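Long-range contact in purine nucleoside phosphorylase (Schistosoma mansoni, PDB 5KO5), which probably catalyses the reversible phosphorolysis of purine nucleosides to the free base and ribose 1-phosphate, and here holds cytosine in its ligand pocket: residues Val22-Gly34 and Leu72-Arg86. Numbering follows the deposited sequence.
Sequences VSNVLPDIGIICG and LGSVGGRKIVAMQGR
Ile29 and Ile31 pair in parallel with Ile80 and Ala82, joining strand 29-32 to strand 78-84 in the mixed central sheet of the phosphorylase fold; strand 112-121 flanks 29-32 on its other edge. Val81 N bonds to Ile29 O (2.9 Å), Ile31 N to Val81 O, and Met83 N to Ile31 O nearly straight (164°). On the face that carries Ile29, Ile31, Ile80 and Ala82, chi1 of 69° sets Ile31 CG1 between backbone N and carbonyl carbon, facing Ala82 CB at 3.4 Å, tighter than usual van der Waals contact; CD1 then reaches Ile80 CD1. From CB outward, Arg78 lays CB and CG against Ile29 CD1, and the bends at chi2 and chi3 bring the guanidinium back so that this methyl sits 4.1 Å above the plane, over its centre. NE and Lys79 N both donate to a water, which donates in turn to Asp28 OD2; NH2 forms a salt bridge with Asp28 OD2 (3.2 Å), reaching its anti side from out of the carboxylate plane. At the far end, Ile32 CG2 lies over one face of the Arg86 guanidinium, offset toward its rim. Backbone hydrogen bonds and apolar side chains thus join the middle; a salt bridge and shared water hold Arg78, while Glu226 and Thr116 O hold Arg86 through NE and NH1.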
ATOM      1  N   VAL A  22      35.993  16.426  -4.161  1.00 37.29           N
ATOM      2  CA  VAL A  22      36.378  16.519  -2.757  1.00 38.20           C
ATOM      3  C   VAL A  22      37.053  15.240  -2.260  1.00 40.98           C
ATOM      4  O   VAL A  22      37.866  15.286  -1.331  1.00 40.90           O
ATOM      5  CB  VAL A  22      35.145  16.913  -1.921  1.00 39.97           C
ATOM      6  CG1 VAL A  22      35.489  17.014  -0.453  1.00 48.15           C
ATOM      7  CG2 VAL A  22      34.584  18.235  -2.414  1.00 45.15           C
ATOM      8  N   SER A  23      36.756  14.086  -2.861  1.00 42.31           N
ATOM      9  CA  SER A  23      37.206  12.811  -2.310  1.00 43.05           C
ATOM     10  C   SER A  23      38.432  12.239  -3.006  1.00 48.33           C
ATOM     11  O   SER A  23      39.272  11.615  -2.348  1.00 51.77           O
ATOM     12  CB  SER A  23      36.078  11.776  -2.354  1.00 42.54           C
ATOM     13  OG  SER A  23      35.924  11.242  -3.657  1.00 37.93           O
ATOM     14  N   ASN A  24      38.550  12.421  -4.320  1.00 37.45           N
ATOM     15  CA  ASN A  24      39.614  11.815  -5.120  1.00 40.99           C
ATOM     16  C   ASN A  24      39.581  10.286  -5.090  1.00 46.03           C
ATOM     17  O   ASN A  24      40.588   9.630  -5.368  1.00 50.30           O
ATOM     18  CB  ASN A  24      41.003  12.351  -4.749  1.00 55.75           C
ATOM     19  CG  ASN A  24      42.015  12.165  -5.860  1.00 64.62           C
ATOM     20  OD1 ASN A  24      41.684  12.291  -7.040  1.00 65.71           O
ATOM     21  ND2 ASN A  24      43.253  11.853  -5.491  1.00 65.51           N
ATOM     22  N   VAL A  25      38.430   9.703  -4.758  1.00 36.92           N
ATOM     23  CA  VAL A  25      38.244   8.256  -4.710  1.00 36.53           C
ATOM     24  C   VAL A  25      37.211   7.874  -5.760  1.00 32.12           C
ATOM     25  O   VAL A  25      36.120   8.452  -5.801  1.00 33.56           O
ATOM     26  CB  VAL A  25      37.787   7.790  -3.313  1.00 33.13           C
ATOM     27  CG1 VAL A  25      37.366   6.324  -3.343  1.00 32.30           C
ATOM     28  CG2 VAL A  25      38.888   8.019  -2.285  1.00 36.79           C
ATOM     29  N   LEU A  26      37.553   6.900  -6.601  1.00 31.05           N
ATOM     30  CA  LEU A  26      36.616   6.359  -7.582  1.00 29.99           C
ATOM     31  C   LEU A  26      36.156   4.988  -7.107  1.00 27.69           C
ATOM     32  O   LEU A  26      36.859   3.989  -7.320  1.00 29.31           O
ATOM     33  CB  LEU A  26      37.275   6.261  -8.960  1.00 35.78           C
ATOM     34  CG  LEU A  26      37.553   7.616  -9.621  1.00 46.78           C
ATOM     35  CD1 LEU A  26      38.198   7.438 -10.986  1.00 51.14           C
ATOM     36  CD2 LEU A  26      36.266   8.427  -9.735  1.00 47.80           C
ATOM     37  N   PRO A  27      34.993   4.883  -6.470  1.00 24.32           N
ATOM     38  CA  PRO A  27      34.618   3.625  -5.818  1.00 23.00           C
ATOM     39  C   PRO A  27      34.053   2.619  -6.808  1.00 25.81           C
ATOM     40  O   PRO A  27      33.358   2.975  -7.764  1.00 25.99           O
ATOM     41  CB  PRO A  27      33.533   4.065  -4.827  1.00 21.88           C
ATOM     42  CG  PRO A  27      32.877   5.229  -5.528  1.00 22.19           C
ATOM     43  CD  PRO A  27      33.976   5.934  -6.291  1.00 24.24           C
ATOM     44  N   ASP A  28      34.352   1.342  -6.556  1.00 22.71           N
ATOM     45  CA  ASP A  28      33.780   0.231  -7.309  1.00 23.08           C
ATOM     46  C   ASP A  28      32.644  -0.451  -6.564  1.00 23.48           C
ATOM     47  O   ASP A  28      31.839  -1.156  -7.187  1.00 20.83           O
ATOM     48  CB  ASP A  28      34.859  -0.827  -7.600  1.00 27.22           C
ATOM     49  CG  ASP A  28      35.980  -0.306  -8.485  1.00 34.95           C
ATOM     50  OD1 ASP A  28      35.722   0.539  -9.367  1.00 32.37           O
ATOM     51  OD2 ASP A  28      37.129  -0.755  -8.297  1.00 39.27           O
ATOM     52  N   ILE A  29      32.568  -0.255  -5.252  1.00 20.56           N
ATOM     53  CA  ILE A  29      31.641  -0.961  -4.382  1.00 19.56           C
ATOM     54  C   ILE A  29      30.957   0.062  -3.492  1.00 19.99           C
ATOM     55  O   ILE A  29      31.595   0.996  -2.996  1.00 20.89           O
ATOM     56  CB  ILE A  29      32.413  -1.991  -3.524  1.00 20.36           C
ATOM     57  CG1 ILE A  29      33.034  -3.056  -4.423  1.00 21.47           C
ATOM     58  CG2 ILE A  29      31.510  -2.628  -2.499  1.00 20.90           C
ATOM     59  CD1 ILE A  29      34.268  -3.708  -3.822  1.00 28.20           C
ATOM     60  N   GLY A  30      29.653  -0.103  -3.302  1.00 17.72           N
ATOM     61  CA  GLY A  30      28.890   0.711  -2.378  1.00 17.19           C
ATOM     62  C   GLY A  30      28.437  -0.138  -1.208  1.00 16.81           C
ATOM     63  O   GLY A  30      28.238  -1.348  -1.343  1.00 16.64           O
ATOM     64  N   ILE A  31      28.304   0.487  -0.040  1.00 16.94           N
ATOM     65  CA  ILE A  31      27.823  -0.228   1.141  1.00 16.79           C
ATOM     66  C   ILE A  31      26.779   0.608   1.875  1.00 18.88           C
ATOM     67  O   ILE A  31      26.908   1.830   2.016  1.00 17.06           O
ATOM     68  CB  ILE A  31      28.945  -0.740   2.080  1.00 22.16           C
ATOM     69  CG1 ILE A  31      29.654   0.398   2.787  1.00 27.83           C
ATOM     70  CG2 ILE A  31      29.986  -1.571   1.326  1.00 21.39           C
ATOM     71  CD1 ILE A  31      30.691  -0.080   3.801  1.00 36.79           C
ATOM     72  N   ILE A  32      25.733  -0.063   2.343  1.00 16.03           N
ATOM     73  CA  ILE A  32      24.704   0.538   3.181  1.00 16.08           C
ATOM     74  C   ILE A  32      24.508  -0.424   4.339  1.00 16.28           C
ATOM     75  O   ILE A  32      24.277  -1.618   4.124  1.00 17.84           O
ATOM     76  CB  ILE A  32      23.392   0.747   2.400  1.00 15.48           C
ATOM     77  CG1 ILE A  32      23.600   1.726   1.236  1.00 15.58           C
ATOM     78  CG2 ILE A  32      22.279   1.226   3.316  1.00 20.18           C
ATOM     79  CD1 ILE A  32      22.402   1.840   0.294  1.00 18.69           C
ATOM     80  N   CYS A  33      24.657   0.070   5.559  1.00 21.22           N
ATOM     81  CA  CYS A  33      24.756  -0.795   6.726  1.00 19.75           C
ATOM     82  C   CYS A  33      23.532  -0.636   7.614  1.00 22.22           C
ATOM     83  O   CYS A  33      22.985   0.467   7.755  1.00 23.91           O
ATOM     84  CB  CYS A  33      26.014  -0.468   7.531  1.00 23.10           C
ATOM     85  SG  CYS A  33      27.532  -0.622   6.573  1.00 29.95           S
ATOM     86  N   GLY A  34      23.109  -1.742   8.219  1.00 19.67           N
ATOM     87  CA  GLY A  34      21.999  -1.695   9.147  1.00 20.13           C
ATOM     88  C   GLY A  34      22.372  -1.012  10.451  1.00 21.21           C
ATOM     89  O   GLY A  34      23.538  -0.751  10.750  1.00 23.60           O
ATOM     90  N   LEU A  72      34.110   7.700   1.757  1.00 23.57           N
ATOM     91  CA  LEU A  72      34.824   7.045   0.674  1.00 23.79           C
ATOM     92  C   LEU A  72      36.235   6.700   1.121  1.00 27.16           C
ATOM     93  O   LEU A  72      36.859   7.438   1.890  1.00 27.12           O
ATOM     94  CB  LEU A  72      34.909   7.939  -0.571  1.00 25.86           C
ATOM     95  CG  LEU A  72      33.565   8.248  -1.235  1.00 26.03           C
ATOM     96  CD1 LEU A  72      33.015   9.582  -0.760  1.00 33.43           C
ATOM     97  CD2 LEU A  72      33.697   8.215  -2.746  1.00 27.45           C
ATOM     98  N   GLY A  73      36.738   5.577   0.616  1.00 25.73           N
ATOM     99  CA  GLY A  73      38.095   5.162   0.938  1.00 27.05           C
ATOM    100  C   GLY A  73      38.339   3.742   0.486  1.00 31.48           C
ATOM    101  O   GLY A  73      37.696   3.257  -0.446  1.00 28.64           O
ATOM    102  N   SER A  74      39.268   3.076   1.165  1.00 29.85           N
ATOM    103  CA  SER A  74      39.692   1.736   0.785  1.00 33.83           C
ATOM    104  C   SER A  74      39.365   0.746   1.890  1.00 34.69           C
ATOM    105  O   SER A  74      39.625   1.015   3.069  1.00 33.95           O
ATOM    106  CB  SER A  74      41.195   1.696   0.485  1.00 40.22           C
ATOM    107  OG  SER A  74      41.496   2.416  -0.700  1.00 51.93           O
ATOM    108  N   VAL A  75      38.796  -0.393   1.506  1.00 30.75           N
ATOM    109  CA  VAL A  75      38.607  -1.536   2.390  1.00 33.89           C
ATOM    110  C   VAL A  75      39.098  -2.771   1.655  1.00 32.51           C
ATOM    111  O   VAL A  75      38.653  -3.045   0.534  1.00 31.26           O
ATOM    112  CB  VAL A  75      37.133  -1.723   2.791  1.00 34.66           C
ATOM    113  CG1 VAL A  75      36.959  -3.049   3.531  1.00 35.07           C
ATOM    114  CG2 VAL A  75      36.659  -0.559   3.638  1.00 35.65           C
ATOM    115  N   GLY A  76      40.005  -3.509   2.282  1.00 40.73           N
ATOM    116  CA  GLY A  76      40.480  -4.755   1.695  1.00 42.75           C
ATOM    117  C   GLY A  76      41.047  -4.600   0.304  1.00 37.88           C
ATOM    118  O   GLY A  76      40.882  -5.491  -0.539  1.00 46.08           O
ATOM    119  N   GLY A  77      41.710  -3.479   0.040  1.00 32.90           N
ATOM    120  CA  GLY A  77      42.299  -3.233  -1.259  1.00 35.52           C
ATOM    121  C   GLY A  77      41.342  -2.749  -2.325  1.00 31.67           C
ATOM    122  O   GLY A  77      41.763  -2.575  -3.475  1.00 35.25           O
ATOM    123  N   ARG A  78      40.073  -2.526  -1.990  1.00 29.47           N
ATOM    124  CA  ARG A  78      39.087  -2.062  -2.953  1.00 27.96           C
ATOM    125  C   ARG A  78      38.578  -0.685  -2.549  1.00 27.07           C
ATOM    126  O   ARG A  78      38.502  -0.354  -1.363  1.00 30.45           O
ATOM    127  CB  ARG A  78      37.909  -3.038  -3.046  1.00 26.95           C
ATOM    128  CG  ARG A  78      38.313  -4.477  -3.352  1.00 30.16           C
ATOM    129  CD  ARG A  78      39.026  -4.601  -4.701  1.00 33.14           C
ATOM    130  NE  ARG A  78      38.297  -3.934  -5.780  1.00 38.72           N
ATOM    131  CZ  ARG A  78      37.344  -4.504  -6.514  1.00 39.48           C
ATOM    132  NH1 ARG A  78      36.984  -5.763  -6.293  1.00 32.85           N
ATOM    133  NH2 ARG A  78      36.746  -3.810  -7.473  1.00 39.54           N
ATOM    134  N   LYS A  79      38.220   0.118  -3.548  1.00 26.31           N
ATOM    135  CA  LYS A  79      37.715   1.461  -3.309  1.00 25.55           C
ATOM    136  C   LYS A  79      36.206   1.391  -3.124  1.00 24.01           C
ATOM    137  O   LYS A  79      35.501   0.789  -3.940  1.00 23.32           O
ATOM    138  CB  LYS A  79      38.069   2.369  -4.486  1.00 25.69           C
ATOM    139  CG  LYS A  79      39.572   2.492  -4.705  1.00 30.50           C
ATOM    140  CD  LYS A  79      39.903   3.207  -6.004  1.00 35.89           C
ATOM    141  CE  LYS A  79      41.409   3.225  -6.251  1.00 46.26           C
ATOM    142  NZ  LYS A  79      41.758   3.844  -7.559  1.00 47.16           N
ATOM    143  N   ILE A  80      35.714   1.969  -2.028  1.00 23.66           N
ATOM    144  CA  ILE A  80      34.309   1.842  -1.673  1.00 22.46           C
ATOM    145  C   ILE A  80      33.730   3.209  -1.335  1.00 21.89           C
ATOM    146  O   ILE A  80      34.448   4.173  -1.061  1.00 22.56           O
ATOM    147  CB  ILE A  80      34.072   0.842  -0.515  1.00 24.50           C
ATOM    148  CG1 ILE A  80      34.496   1.444   0.822  1.00 26.93           C
ATOM    149  CG2 ILE A  80      34.797  -0.482  -0.765  1.00 24.46           C
ATOM    150  CD1 ILE A  80      33.323   1.788   1.702  1.00 39.79           C
ATOM    151  N   VAL A  81      32.400   3.277  -1.367  1.00 20.80           N
ATOM    152  CA  VAL A  81      31.644   4.428  -0.888  1.00 20.62           C
ATOM    153  C   VAL A  81      30.541   3.905   0.019  1.00 19.85           C
ATOM    154  O   VAL A  81      29.829   2.965  -0.346  1.00 20.70           O
ATOM    155  CB  VAL A  81      31.067   5.274  -2.044  1.00 19.57           C
ATOM    156  CG1 VAL A  81      30.275   4.414  -3.033  1.00 19.79           C
ATOM    157  CG2 VAL A  81      30.201   6.401  -1.503  1.00 24.32           C
ATOM    158  N   ALA A  82      30.412   4.491   1.206  1.00 20.20           N
ATOM    159  CA  ALA A  82      29.451   4.031   2.202  1.00 20.06           C
ATOM    160  C   ALA A  82      28.468   5.139   2.541  1.00 21.74           C
ATOM    161  O   ALA A  82      28.848   6.311   2.632  1.00 21.00           O
ATOM    162  CB  ALA A  82      30.170   3.633   3.494  1.00 21.53           C
ATOM    163  N   MET A  83      27.209   4.766   2.772  1.00 19.13           N
ATOM    164  CA  MET A  83      26.242   5.688   3.361  1.00 19.02           C
ATOM    165  C   MET A  83      26.266   5.509   4.871  1.00 21.83           C
ATOM    166  O   MET A  83      25.908   4.445   5.381  1.00 26.23           O
ATOM    167  CB  MET A  83      24.838   5.447   2.813  1.00 18.22           C
ATOM    168  CG  MET A  83      24.728   5.741   1.339  1.00 17.97           C
ATOM    169  SD  MET A  83      23.034   5.731   0.713  1.00 20.66           S
ATOM    170  CE  MET A  83      22.396   7.260   1.416  1.00 18.89           C
ATOM    171  N   GLN A  84      26.701   6.545   5.587  1.00 20.63           N
ATOM    172  CA  GLN A  84      26.697   6.544   7.043  1.00 21.69           C
ATOM    173  C   GLN A  84      25.470   7.337   7.479  1.00 22.19           C
ATOM    174  O   GLN A  84      25.485   8.569   7.495  1.00 22.97           O
ATOM    175  CB  GLN A  84      27.981   7.167   7.575  1.00 24.82           C
ATOM    176  CG  GLN A  84      28.156   7.001   9.061  1.00 26.77           C
ATOM    177  CD  GLN A  84      29.452   7.592   9.532  1.00 32.17           C
ATOM    178  OE1 GLN A  84      29.763   8.749   9.242  1.00 30.16           O
ATOM    179  NE2 GLN A  84      30.231   6.798  10.252  1.00 34.96           N
ATOM    180  N   GLY A  85      24.405   6.627   7.830  1.00 27.00           N
ATOM    181  CA  GLY A  85      23.131   7.284   8.032  1.00 27.22           C
ATOM    182  C   GLY A  85      22.185   6.949   6.899  1.00 25.86           C
ATOM    183  O   GLY A  85      22.027   7.706   5.936  1.00 31.02           O
ATOM    184  N   ARG A  86      21.560   5.790   7.016  1.00 24.34           N
ATOM    185  CA  ARG A  86      20.681   5.261   5.991  1.00 23.19           C
ATOM    186  C   ARG A  86      19.376   6.054   5.933  1.00 19.12           C
ATOM    187  O   ARG A  86      18.876   6.542   6.947  1.00 22.07           O
ATOM    188  CB  ARG A  86      20.365   3.823   6.376  1.00 28.76           C
ATOM    189  CG  ARG A  86      19.615   3.042   5.379  1.00 27.73           C
ATOM    190  CD  ARG A  86      19.520   1.647   5.907  1.00 32.95           C
ATOM    191  NE  ARG A  86      19.178   0.712   4.855  1.00 26.68           N
ATOM    192  CZ  ARG A  86      19.343  -0.594   4.967  1.00 25.35           C
ATOM    193  NH1 ARG A  86      19.844  -1.098   6.091  1.00 26.30           N
ATOM    194  NH2 ARG A  86      19.008  -1.384   3.965  1.00 30.25           N
TER
HETATM  195  O   HOH W   1      40.310   6.314  -6.770  1.00 47.42           O
HETATM  196  O   HOH W   2      38.714  -0.894  -6.245  1.00 31.96           O
HETATM  197  O   HOH W   3      23.965   2.882   6.050  1.00 29.20           O